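Local coordinates for protein sesquisabinene B synthase 2 (Santalum album, PDB 6A2A) that probably cyclises farnesyl diphosphate to sesquisabinene B, as a magnesium- or manganese-dependent terpene synthase of sandalwood, at residues Glu175-Asp178 with Ile179-Glu182; Phe249-Val252 with Gln253-Gln257; Ile340-Ala343 with Asp344-Pro347; Gly373-Gly376 with Ile377-Thr380. All coordinates share one frame; numbering follows the deposited sequence.

Followed from the N terminus, the four contacts come in series, and none nests within or crosses another. Contact 1 (175-182) closes the loop after helix 160-170 and starts helix 178-192 in the N-terminal terpene synthase region. Contact 2 (249-257) closes no loop: it is two turns inside the long helix 239-270, its centre about 40 Å from that of contact 1. Contact 3 (340-347) folds the link between helices 325-337 and 348-372, and contact 4 (373-380) turns the chain from helix 348-372 into helix 377-400. These last two share the metal-binding region, with centres about 24 Å apart, and both touch the second subunit, where D344 of one chain bonds N375 of the other.

Contact 1. Residues Glu175-Asp178 with Ile179-Glu182; sequences EGED and ILDE
E177 flanks L180 and heads in the same direction, with E177 OE1 3.4 Å from L180 CD1. In E177 the CG sits anti to the carbonyl carbon (chi1 -65°) and the chain is extended beyond it, which lays the carboxylate alongside the leucine methyl. That buried carboxylate is held from elsewhere: OE1 takes the N-H of W174 and OE2 pairs with R132. E177 is also the N-cap, and its backbone O receives two weak bonds, from L180 N at 3.0 Å and from D181 N at 3.4 Å.

One residue on, D178 O accepts a sounder bond from E182 N (3.0 Å). The E182 side chain folds back over this carbonyl, with its CG 3.5 Å from D178 O. D178 lies beside I179, its OD2 4.0 Å from I179 CG1. Q140 serves both residues, giving its NE2 to D178 OD1 and taking I179 N on its OE1. The carboxylates of D178 and E182 are like charges, OD2 to OE2 4.5 Å, and the salt bridge from K147 to E182 OE1 probably eases their repulsion. With an alanine here instead of E182, K147 would probably be left without its mate and D178 O would lose the cover given by CG and the carboxylate.

Around this first turn of helix 178-192, L180 packs on F143 of a loop, D181 bridges to K505 of helix 489-510, and I179 and E182 rest on F152 of strand 151-152.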
ATOM      1  N   GLU A 175     -10.895  17.461  40.538  1.00 23.50           N
ATOM      2  CA  GLU A 175     -12.144  17.566  41.237  1.00 23.61           C
ATOM      3  C   GLU A 175     -11.834  18.021  42.688  1.00 21.55           C
ATOM      4  O   GLU A 175     -10.767  17.713  43.216  1.00 24.97           O
ATOM      5  CB  GLU A 175     -12.951  16.252  41.253  1.00 26.49           C
ATOM      6  CG  GLU A 175     -13.524  15.812  39.917  1.00 26.73           C
ATOM      7  CD  GLU A 175     -14.411  14.570  40.063  1.00 26.26           C
ATOM      8  OE1 GLU A 175     -13.872  13.511  40.383  1.00 26.97           O
ATOM      9  OE2 GLU A 175     -15.614  14.701  39.984  1.00 32.25           O
ATOM     10  N   GLY A 176     -12.809  18.610  43.310  1.00 25.24           N
ATOM     11  CA  GLY A 176     -12.668  19.131  44.701  1.00 25.53           C
ATOM     12  C   GLY A 176     -11.713  20.307  44.821  1.00 28.73           C
ATOM     13  O   GLY A 176     -11.377  20.685  45.937  1.00 30.29           O
ATOM     14  N   GLU A 177     -11.226  20.898  43.724  1.00 26.05           N
ATOM     15  CA  GLU A 177     -10.343  22.067  43.844  1.00 25.10           C
ATOM     16  C   GLU A 177     -11.138  23.317  43.450  1.00 29.03           C
ATOM     17  O   GLU A 177     -11.025  23.893  42.324  1.00 29.20           O
ATOM     18  CB  GLU A 177      -9.055  21.862  43.062  1.00 24.29           C
ATOM     19  CG  GLU A 177      -8.166  20.756  43.573  1.00 22.85           C
ATOM     20  CD  GLU A 177      -6.883  20.579  42.838  1.00 23.51           C
ATOM     21  OE1 GLU A 177      -6.881  20.734  41.581  1.00 26.02           O
ATOM     22  OE2 GLU A 177      -5.836  20.280  43.493  1.00 26.22           O
ATOM     23  N   ASP A 178     -11.929  23.761  44.418  1.00 26.70           N
ATOM     24  CA  ASP A 178     -12.933  24.771  44.273  1.00 30.77           C
ATOM     25  C   ASP A 178     -12.338  26.160  43.865  1.00 26.05           C
ATOM     26  O   ASP A 178     -13.027  26.951  43.211  1.00 27.19           O
ATOM     27  CB  ASP A 178     -13.697  24.927  45.617  1.00 36.95           C
ATOM     28  CG  ASP A 178     -12.727  25.048  46.858  1.00 44.99           C
ATOM     29  OD1 ASP A 178     -11.815  24.180  47.060  1.00 43.27           O
ATOM     30  OD2 ASP A 178     -12.863  26.009  47.648  1.00 48.00           O
ATOM     31  N   ILE A 179     -11.106  26.401  44.247  1.00 26.53           N
ATOM     32  CA  ILE A 179     -10.494  27.727  43.988  1.00 26.74           C
ATOM     33  C   ILE A 179     -10.164  27.817  42.499  1.00 26.29           C
ATOM     34  O   ILE A 179     -10.301  28.889  41.897  1.00 24.18           O
ATOM     35  CB  ILE A 179      -9.272  28.009  44.862  1.00 29.35           C
ATOM     36  CG1 ILE A 179      -9.656  28.006  46.342  1.00 26.09           C
ATOM     37  CG2 ILE A 179      -8.663  29.355  44.489  1.00 28.63           C
ATOM     38  CD1 ILE A 179      -8.469  27.890  47.220  1.00 28.87           C
ATOM     39  N   LEU A 180      -9.878  26.664  41.894  1.00 27.09           N
ATOM     40  CA  LEU A 180      -9.593  26.697  40.458  1.00 27.25           C
ATOM     41  C   LEU A 180     -10.885  26.852  39.656  1.00 27.62           C
ATOM     42  O   LEU A 180     -10.839  27.498  38.597  1.00 26.33           O
ATOM     43  CB  LEU A 180      -8.792  25.469  40.062  1.00 25.84           C
ATOM     44  CG  LEU A 180      -7.569  25.215  40.934  1.00 29.84           C
ATOM     45  CD1 LEU A 180      -6.838  23.950  40.567  1.00 29.47           C
ATOM     46  CD2 LEU A 180      -6.622  26.398  40.814  1.00 31.16           C
ATOM     47  N   ASP A 181     -12.011  26.310  40.128  1.00 24.84           N
ATOM     48  CA  ASP A 181     -13.289  26.570  39.488  1.00 24.61           C
ATOM     49  C   ASP A 181     -13.673  28.053  39.582  1.00 25.51           C
ATOM     50  O   ASP A 181     -14.220  28.644  38.656  1.00 24.12           O
ATOM     51  CB  ASP A 181     -14.419  25.838  40.172  1.00 27.27           C
ATOM     52  CG  ASP A 181     -14.315  24.331  39.997  1.00 36.82           C
ATOM     53  OD1 ASP A 181     -14.123  23.910  38.848  1.00 35.09           O
ATOM     54  OD2 ASP A 181     -14.400  23.591  41.013  1.00 40.35           O
ATOM     55  N   GLU A 182     -13.410  28.629  40.754  1.00 23.43           N
ATOM     56  CA  GLU A 182     -13.683  30.069  40.959  1.00 25.69           C
ATOM     57  C   GLU A 182     -12.778  30.894  40.006  1.00 22.02           C
ATOM     58  O   GLU A 182     -13.237  31.941  39.460  1.00 25.53           O
ATOM     59  CB  GLU A 182     -13.361  30.480  42.397  1.00 31.04           C
ATOM     60  CG  GLU A 182     -14.434  30.136  43.427  1.00 37.18           C
ATOM     61  CD  GLU A 182     -13.983  30.057  44.898  1.00 42.27           C
ATOM     62  OE1 GLU A 182     -12.811  30.369  45.217  1.00 36.53           O
ATOM     63  OE2 GLU A 182     -14.807  29.622  45.728  1.00 48.06           O
TER

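Contact 2. Residues Phe249-Val252 with Gln253-Gln257; sequences FNIV and QSFHQ
I251 O is gripped by three donors. The shortest bond to I251 O comes from S254 OG at 2.7 Å, in the carbonyl plane and on a lone pair; S254 N (3.1 Å) and F255 N (3.4 Å) add weak bonds to it. The serine hydroxyl gets there because chi1 of 73° sets OG between its own backbone N and carbonyl carbon, turned back to the preceding turn.

V252 and H256 sit as neighbours one turn apart. The valine CG1 comes up to H256 CE1 at 3.5 Å, while V252 O stands over one face of the imidazole, offset toward its rim. The same carbonyl accepts H256 N. The far end of the ring is tied by NE2 to F294 O, so the imidazole is fixed both by packing and by a polar anchor. A leucine in its place would probably leave F294 O without this partner.

On another side of the helix, the Q253 amide meets the edge of the F249 ring, NE2 3.9 Å from CE1, with the two planes 79° apart. Its NE2 bonds V556 O and H559 O, and one water donates to both Q253 OE1 (2.8 Å) and N250 O (2.7 Å). I251 CG2 and F255 CE2 touch more loosely. Carbonyls bonded four residues on, with a serine hydroxyl bonded to a carbonyl of the turn before, are typical of a regular alpha-helix, here 239-270 in the all-helical terpene synthase fold.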
ATOM      1  N   PHE A 249       8.885  22.861  11.697  1.00 24.96           N
ATOM      2  CA  PHE A 249       7.516  22.728  11.213  1.00 24.88           C
ATOM      3  C   PHE A 249       7.513  22.190   9.792  1.00 27.32           C
ATOM      4  O   PHE A 249       6.847  21.190   9.498  1.00 24.99           O
ATOM      5  CB  PHE A 249       6.749  24.040  11.250  1.00 26.26           C
ATOM      6  CG  PHE A 249       5.270  23.815  11.092  1.00 24.43           C
ATOM      7  CD1 PHE A 249       4.708  23.702   9.839  1.00 24.43           C
ATOM      8  CD2 PHE A 249       4.471  23.595  12.198  1.00 24.56           C
ATOM      9  CE1 PHE A 249       3.367  23.398   9.697  1.00 25.98           C
ATOM     10  CE2 PHE A 249       3.123  23.331  12.047  1.00 22.24           C
ATOM     11  CZ  PHE A 249       2.586  23.210  10.807  1.00 20.63           C
ATOM     12  N   ASN A 250       8.277  22.826   8.902  1.00 26.50           N
ATOM     13  CA  ASN A 250       8.314  22.390   7.525  1.00 27.00           C
ATOM     14  C   ASN A 250       8.869  20.961   7.393  1.00 27.30           C
ATOM     15  O   ASN A 250       8.394  20.207   6.507  1.00 28.50           O
ATOM     16  CB  ASN A 250       9.093  23.368   6.644  1.00 26.66           C
ATOM     17  CG  ASN A 250       8.379  24.671   6.385  1.00 30.84           C
ATOM     18  OD1 ASN A 250       7.223  24.885   6.788  1.00 30.13           O
ATOM     19  ND2 ASN A 250       9.081  25.578   5.725  1.00 30.28           N
ATOM     20  N   ILE A 251       9.844  20.565   8.203  1.00 25.16           N
ATOM     21  CA  ILE A 251      10.413  19.233   8.071  1.00 26.26           C
ATOM     22  C   ILE A 251       9.349  18.190   8.479  1.00 26.57           C
ATOM     23  O   ILE A 251       9.134  17.215   7.770  1.00 25.54           O
ATOM     24  CB  ILE A 251      11.691  19.098   8.910  1.00 27.62           C
ATOM     25  CG1 ILE A 251      12.795  19.985   8.322  1.00 32.14           C
ATOM     26  CG2 ILE A 251      12.117  17.651   9.031  1.00 28.78           C
ATOM     27  CD1 ILE A 251      14.004  20.146   9.232  1.00 32.50           C
ATOM     28  N   VAL A 252       8.707  18.431   9.616  1.00 24.90           N
ATOM     29  CA  VAL A 252       7.627  17.533  10.071  1.00 25.16           C
ATOM     30  C   VAL A 252       6.535  17.524   8.995  1.00 22.60           C
ATOM     31  O   VAL A 252       6.093  16.445   8.611  1.00 26.31           O
ATOM     32  CB  VAL A 252       7.066  17.940  11.439  1.00 23.72           C
ATOM     33  CG1 VAL A 252       5.909  17.030  11.836  1.00 24.41           C
ATOM     34  CG2 VAL A 252       8.127  17.897  12.512  1.00 25.29           C
ATOM     35  N   GLN A 253       6.151  18.674   8.485  1.00 23.53           N
ATOM     36  CA  GLN A 253       5.122  18.729   7.466  1.00 25.25           C
ATOM     37  C   GLN A 253       5.484  17.826   6.286  1.00 27.04           C
ATOM     38  O   GLN A 253       4.572  17.248   5.659  1.00 26.00           O
ATOM     39  CB  GLN A 253       4.883  20.165   7.029  1.00 22.95           C
ATOM     40  CG  GLN A 253       3.753  20.344   6.057  1.00 23.98           C
ATOM     41  CD  GLN A 253       3.686  21.743   5.499  1.00 26.28           C
ATOM     42  OE1 GLN A 253       4.542  22.141   4.704  1.00 29.50           O
ATOM     43  NE2 GLN A 253       2.702  22.510   5.936  1.00 23.13           N
ATOM     44  N   SER A 254       6.774  17.777   5.882  1.00 27.54           N
ATOM     45  CA  SER A 254       7.171  16.933   4.699  1.00 29.17           C
ATOM     46  C   SER A 254       6.908  15.458   4.990  1.00 26.12           C
ATOM     47  O   SER A 254       6.571  14.756   4.065  1.00 28.07           O
ATOM     48  CB  SER A 254       8.629  17.119   4.248  1.00 29.92           C
ATOM     49  OG  SER A 254       9.542  16.501   5.169  1.00 34.76           O
ATOM     50  N   PHE A 255       7.109  15.007   6.231  1.00 25.88           N
ATOM     51  CA  PHE A 255       6.737  13.634   6.612  1.00 27.58           C
ATOM     52  C   PHE A 255       5.215  13.440   6.474  1.00 25.26           C
ATOM     53  O   PHE A 255       4.772  12.420   5.927  1.00 23.14           O
ATOM     54  CB  PHE A 255       7.082  13.272   8.052  1.00 29.61           C
ATOM     55  CG  PHE A 255       8.527  13.000   8.336  1.00 34.66           C
ATOM     56  CD1 PHE A 255       9.032  11.718   8.213  1.00 35.40           C
ATOM     57  CD2 PHE A 255       9.358  14.021   8.799  1.00 34.27           C
ATOM     58  CE1 PHE A 255      10.360  11.462   8.518  1.00 42.34           C
ATOM     59  CE2 PHE A 255      10.694  13.766   9.089  1.00 37.72           C
ATOM     60  CZ  PHE A 255      11.185  12.481   8.958  1.00 37.88           C
ATOM     61  N   HIS A 256       4.454  14.398   6.996  1.00 23.84           N
ATOM     62  CA  HIS A 256       2.955  14.341   6.846  1.00 22.74           C
ATOM     63  C   HIS A 256       2.534  14.274   5.375  1.00 25.86           C
ATOM     64  O   HIS A 256       1.612  13.527   4.988  1.00 21.39           O
ATOM     65  CB  HIS A 256       2.316  15.534   7.549  1.00 23.37           C
ATOM     66  CG  HIS A 256       2.533  15.526   9.021  1.00 19.73           C
ATOM     67  ND1 HIS A 256       2.316  16.632   9.794  1.00 20.27           N
ATOM     68  CD2 HIS A 256       2.914  14.524   9.845  1.00 19.07           C
ATOM     69  CE1 HIS A 256       2.577  16.339  11.045  1.00 19.62           C
ATOM     70  NE2 HIS A 256       2.933  15.037  11.101  1.00 19.92           N
ATOM     71  N   GLN A 257       3.157  15.078   4.527  1.00 23.13           N
ATOM     72  CA  GLN A 257       2.764  15.109   3.124  1.00 24.68           C
ATOM     73  C   GLN A 257       3.013  13.740   2.486  1.00 23.36           C
ATOM     74  O   GLN A 257       2.214  13.320   1.621  1.00 24.93           O
ATOM     75  CB  GLN A 257       3.513  16.231   2.396  1.00 24.18           C
ATOM     76  CG  GLN A 257       2.996  17.607   2.781  1.00 25.61           C
ATOM     77  CD  GLN A 257       3.801  18.718   2.160  1.00 26.87           C
ATOM     78  OE1 GLN A 257       4.898  18.477   1.665  1.00 27.75           O
ATOM     79  NE2 GLN A 257       3.245  19.916   2.161  1.00 25.53           N
TER
HETATM   80  O   HOH W   1       7.139  21.225   4.300  1.00 33.30           O

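Contact 3. Residues Ile340-Ala343 with Asp344-Pro347; sequences ISKA and DQLP
K342 and Q345 meet in a compact local contact where a type I beta turn, I340 to A343, runs on into a short 3-10 turn. This is the linker between helices 325-337 and 348-372, at the periphery of the helical metal-binding region and well away from the magnesium-binding residues.

Two backbone bonds, each spanning three residues, wind it up. Q345 N donates to K342 O at 2.9 Å and L346 N to A343 O at 2.9 Å; in both the donor stands well above the carbonyl plane, 46° and 43° out of it, so neither uses a lone pair. A343 N to I340 O closes the beta turn before them. The side chains of K342 and Q345 are both extended beyond CG and run abreast. The glutamine amide lies along the aliphatic part of the lysine, and Q345 CB sits 3.3 Å from K342 O.

On the inner side, A343 packs on L355 and L346 on L354, both of helix 348-372. D344 OD1 makes a salt bridge to R351 and a hydrogen bond to N375 of the second subunit, so the turn also takes part in the dimer interface. A water stitches the start of the turn to the 3-10 residues, donating to S341 O at 2.8 Å and accepting from D344 N at 3.1 Å. At the lysine, Q345 NE2 comes within 3.5 Å of K342 CB and 3.6 Å of K342 CG.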
ATOM      1  N   ILE A 340     -16.469 -13.894   6.247  1.00 24.75           N
ATOM      2  CA  ILE A 340     -16.988 -13.126   5.131  1.00 23.27           C
ATOM      3  C   ILE A 340     -17.673 -14.025   4.076  1.00 25.55           C
ATOM      4  O   ILE A 340     -17.932 -13.556   2.974  1.00 23.19           O
ATOM      5  CB  ILE A 340     -15.876 -12.297   4.478  1.00 25.87           C
ATOM      6  CG1 ILE A 340     -14.664 -13.157   4.091  1.00 22.28           C
ATOM      7  CG2 ILE A 340     -15.450 -11.163   5.412  1.00 25.24           C
ATOM      8  CD1 ILE A 340     -13.806 -12.552   3.026  1.00 22.14           C
ATOM      9  N   SER A 341     -17.982 -15.272   4.415  1.00 27.33           N
ATOM     10  CA  SER A 341     -18.693 -16.203   3.479  1.00 29.05           C
ATOM     11  C   SER A 341     -19.907 -15.568   2.812  1.00 29.89           C
ATOM     12  O   SER A 341     -20.124 -15.803   1.638  1.00 29.20           O
ATOM     13  CB  SER A 341     -19.184 -17.432   4.219  1.00 31.92           C
ATOM     14  OG  SER A 341     -18.085 -18.115   4.735  1.00 40.29           O
ATOM     15  N   LYS A 342     -20.734 -14.870   3.584  1.00 26.80           N
ATOM     16  CA  LYS A 342     -22.006 -14.348   3.056  1.00 23.90           C
ATOM     17  C   LYS A 342     -21.870 -12.926   2.525  1.00 25.26           C
ATOM     18  O   LYS A 342     -22.895 -12.269   2.256  1.00 23.96           O
ATOM     19  CB  LYS A 342     -23.081 -14.408   4.136  1.00 27.11           C
ATOM     20  CG  LYS A 342     -23.334 -15.800   4.718  1.00 33.71           C
ATOM     21  CD  LYS A 342     -24.441 -15.780   5.751  1.00 37.27           C
ATOM     22  CE  LYS A 342     -24.935 -17.149   6.161  1.00 46.64           C
ATOM     23  NZ  LYS A 342     -25.905 -17.027   7.276  1.00 52.20           N
ATOM     24  N   ALA A 343     -20.628 -12.406   2.398  1.00 23.97           N
ATOM     25  CA  ALA A 343     -20.472 -11.026   2.029  1.00 24.19           C
ATOM     26  C   ALA A 343     -21.166 -10.703   0.697  1.00 20.41           C
ATOM     27  O   ALA A 343     -21.719  -9.615   0.513  1.00 22.21           O
ATOM     28  CB  ALA A 343     -18.994 -10.655   1.989  1.00 26.15           C
ATOM     29  N   ASP A 344     -21.208 -11.631  -0.238  1.00 24.40           N
ATOM     30  CA  ASP A 344     -21.814 -11.330  -1.521  1.00 27.13           C
ATOM     31  C   ASP A 344     -23.342 -11.136  -1.462  1.00 26.30           C
ATOM     32  O   ASP A 344     -23.901 -10.672  -2.428  1.00 24.74           O
ATOM     33  CB  ASP A 344     -21.489 -12.428  -2.555  1.00 30.62           C
ATOM     34  CG  ASP A 344     -20.079 -12.313  -3.115  1.00 35.41           C
ATOM     35  OD1 ASP A 344     -19.367 -11.267  -2.936  1.00 30.90           O
ATOM     36  OD2 ASP A 344     -19.701 -13.282  -3.792  1.00 31.74           O
ATOM     37  N   GLN A 345     -23.987 -11.452  -0.346  1.00 25.50           N
ATOM     38  CA  GLN A 345     -25.427 -11.098  -0.143  1.00 27.45           C
ATOM     39  C   GLN A 345     -25.613  -9.569  -0.004  1.00 30.19           C
ATOM     40  O   GLN A 345     -26.750  -9.057  -0.135  1.00 28.60           O
ATOM     41  CB  GLN A 345     -25.975 -11.793   1.091  1.00 26.99           C
ATOM     42  CG  GLN A 345     -26.008 -13.321   0.988  1.00 30.47           C
ATOM     43  CD  GLN A 345     -26.498 -14.033   2.230  1.00 31.45           C
ATOM     44  OE1 GLN A 345     -27.209 -13.466   3.060  1.00 35.92           O
ATOM     45  NE2 GLN A 345     -26.051 -15.266   2.417  1.00 32.62           N
ATOM     46  N   LEU A 346     -24.536  -8.804   0.255  1.00 24.58           N
ATOM     47  CA  LEU A 346     -24.659  -7.357   0.387  1.00 23.52           C
ATOM     48  C   LEU A 346     -24.411  -6.662  -0.943  1.00 20.63           C
ATOM     49  O   LEU A 346     -23.467  -6.978  -1.688  1.00 27.62           O
ATOM     50  CB  LEU A 346     -23.677  -6.854   1.466  1.00 24.01           C
ATOM     51  CG  LEU A 346     -23.930  -7.346   2.891  1.00 24.89           C
ATOM     52  CD1 LEU A 346     -22.724  -7.126   3.775  1.00 25.09           C
ATOM     53  CD2 LEU A 346     -25.155  -6.706   3.506  1.00 26.77           C
ATOM     54  N   PRO A 347     -25.196  -5.646  -1.251  1.00 24.71           N
ATOM     55  CA  PRO A 347     -24.880  -4.868  -2.396  1.00 24.19           C
ATOM     56  C   PRO A 347     -23.502  -4.190  -2.348  1.00 24.50           C
ATOM     57  O   PRO A 347     -22.945  -3.979  -1.291  1.00 23.88           O
ATOM     58  CB  PRO A 347     -25.938  -3.756  -2.471  1.00 28.33           C
ATOM     59  CG  PRO A 347     -26.440  -3.632  -1.113  1.00 27.71           C
ATOM     60  CD  PRO A 347     -26.243  -4.984  -0.459  1.00 27.66           C
TER
HETATM   61  O   HOH W   2     -19.228 -13.953  -0.325  1.00 40.01           O

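Contact 4. Residues Gly373-Gly376 with Ile377-Thr380; sequences GFNG and IPCT
N375 reaches over G376 to I377, and this is the tight part of the contact. N375 OD1 accepts I377 N at 2.9 Å in a nearly straight bond (166°), although the donor stands 49° above the amide carbonyl plane. The CG lies anti to the backbone N (chi1 175°), which swings the amide along the chain toward the helix start. There N375 OD1 also touches I377 CG1 at 3.3 Å, and P378 crosses the asparagine at about a right angle, its CD 3.9 Å from N375 OD1. N375 ND2 is held by D344 of the second subunit.

The looser side holds the exposed proline and a water, which donates to N375 O (2.8 Å) and accepts from C379 N (3.0 Å), spanning the mouth of the first turn. Inward the packing resumes: T380 N closes that turn on G376 O at 3.0 Å, T380 OG1 bonds S361 O, and C379 rests on V424 and L439.

Side-chain oxygen to the N-H two residues on makes this an Asx turn; leading into the G376 N-cap, with a proline in the first turn, where prolines are readily accommodated, it starts helix 377-400 of the terpene synthase metal-binding region.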
ATOM      1  N   GLY A 373       5.474  -8.760  17.645  1.00 33.90           N
ATOM      2  CA  GLY A 373       5.453 -10.189  18.009  1.00 32.30           C
ATOM      3  C   GLY A 373       4.103 -10.743  18.450  1.00 37.49           C
ATOM      4  O   GLY A 373       4.026 -11.868  18.934  1.00 33.28           O
ATOM      5  N   PHE A 374       3.011 -10.013  18.256  1.00 29.43           N
ATOM      6  CA  PHE A 374       1.748 -10.443  18.827  1.00 28.25           C
ATOM      7  C   PHE A 374       0.663 -10.271  17.770  1.00 29.32           C
ATOM      8  O   PHE A 374       0.607  -9.207  17.176  1.00 24.87           O
ATOM      9  CB  PHE A 374       1.438  -9.614  20.072  1.00 27.70           C
ATOM     10  CG  PHE A 374       0.081  -9.853  20.683  1.00 28.93           C
ATOM     11  CD1 PHE A 374      -0.163 -10.938  21.496  1.00 29.20           C
ATOM     12  CD2 PHE A 374      -0.972  -8.996  20.404  1.00 29.32           C
ATOM     13  CE1 PHE A 374      -1.429 -11.186  22.008  1.00 29.98           C
ATOM     14  CE2 PHE A 374      -2.227  -9.244  20.917  1.00 31.36           C
ATOM     15  CZ  PHE A 374      -2.450 -10.335  21.727  1.00 31.73           C
ATOM     16  N   ASN A 375      -0.178 -11.282  17.591  1.00 27.32           N
ATOM     17  CA  ASN A 375      -1.215 -11.234  16.554  1.00 27.98           C
ATOM     18  C   ASN A 375      -2.379 -10.375  17.057  1.00 22.30           C
ATOM     19  O   ASN A 375      -3.089 -10.763  17.936  1.00 23.01           O
ATOM     20  CB  ASN A 375      -1.713 -12.631  16.189  1.00 26.50           C
ATOM     21  CG  ASN A 375      -2.871 -12.624  15.208  1.00 29.69           C
ATOM     22  OD1 ASN A 375      -3.206 -11.598  14.602  1.00 25.36           O
ATOM     23  ND2 ASN A 375      -3.459 -13.796  15.025  1.00 29.13           N
ATOM     24  N   GLY A 376      -2.528  -9.209  16.467  1.00 23.51           N
ATOM     25  CA  GLY A 376      -3.566  -8.280  16.894  1.00 20.58           C
ATOM     26  C   GLY A 376      -4.871  -8.440  16.154  1.00 21.45           C
ATOM     27  O   GLY A 376      -5.772  -7.623  16.375  1.00 19.80           O
ATOM     28  N   ILE A 377      -5.043  -9.483  15.327  1.00 20.97           N
ATOM     29  CA  ILE A 377      -6.343  -9.595  14.600  1.00 20.88           C
ATOM     30  C   ILE A 377      -7.514  -9.838  15.560  1.00 20.87           C
ATOM     31  O   ILE A 377      -8.582  -9.268  15.336  1.00 21.23           O
ATOM     32  CB  ILE A 377      -6.287 -10.643  13.488  1.00 21.61           C
ATOM     33  CG1 ILE A 377      -5.235 -10.220  12.457  1.00 22.60           C
ATOM     34  CG2 ILE A 377      -7.689 -10.856  12.895  1.00 20.95           C
ATOM     35  CD1 ILE A 377      -5.096 -11.183  11.310  1.00 22.60           C
ATOM     36  N   PRO A 378      -7.380 -10.694  16.557  1.00 22.30           N
ATOM     37  CA  PRO A 378      -8.520 -10.844  17.480  1.00 24.06           C
ATOM     38  C   PRO A 378      -8.953  -9.511  18.109  1.00 21.84           C
ATOM     39  O   PRO A 378     -10.149  -9.282  18.278  1.00 21.01           O
ATOM     40  CB  PRO A 378      -7.989 -11.809  18.547  1.00 26.45           C
ATOM     41  CG  PRO A 378      -7.064 -12.654  17.748  1.00 27.39           C
ATOM     42  CD  PRO A 378      -6.325 -11.673  16.865  1.00 24.01           C
ATOM     43  N   CYS A 379      -7.954  -8.658  18.415  1.00 20.35           N
ATOM     44  CA  CYS A 379      -8.159  -7.373  19.053  1.00 20.25           C
ATOM     45  C   CYS A 379      -8.935  -6.432  18.096  1.00 19.63           C
ATOM     46  O   CYS A 379      -9.990  -5.875  18.477  1.00 20.20           O
ATOM     47  CB  CYS A 379      -6.815  -6.779  19.505  1.00 22.04           C
ATOM     48  SG  CYS A 379      -6.988  -5.087  20.138  1.00 26.74           S
ATOM     49  N   THR A 380      -8.449  -6.256  16.877  1.00 19.73           N
ATOM     50  CA  THR A 380      -9.095  -5.361  15.924  1.00 20.50           C
ATOM     51  C   THR A 380     -10.498  -5.895  15.593  1.00 19.53           C
ATOM     52  O   THR A 380     -11.431  -5.141  15.439  1.00 17.74           O
ATOM     53  CB  THR A 380      -8.214  -5.134  14.683  1.00 20.44           C
ATOM     54  OG1 THR A 380      -7.943  -6.366  13.999  1.00 24.40           O
ATOM     55  CG2 THR A 380      -6.887  -4.531  15.090  1.00 20.31           C
TER
HETATM   56  O   HOH W   3      -5.266  -9.590  19.318  1.00 24.48           O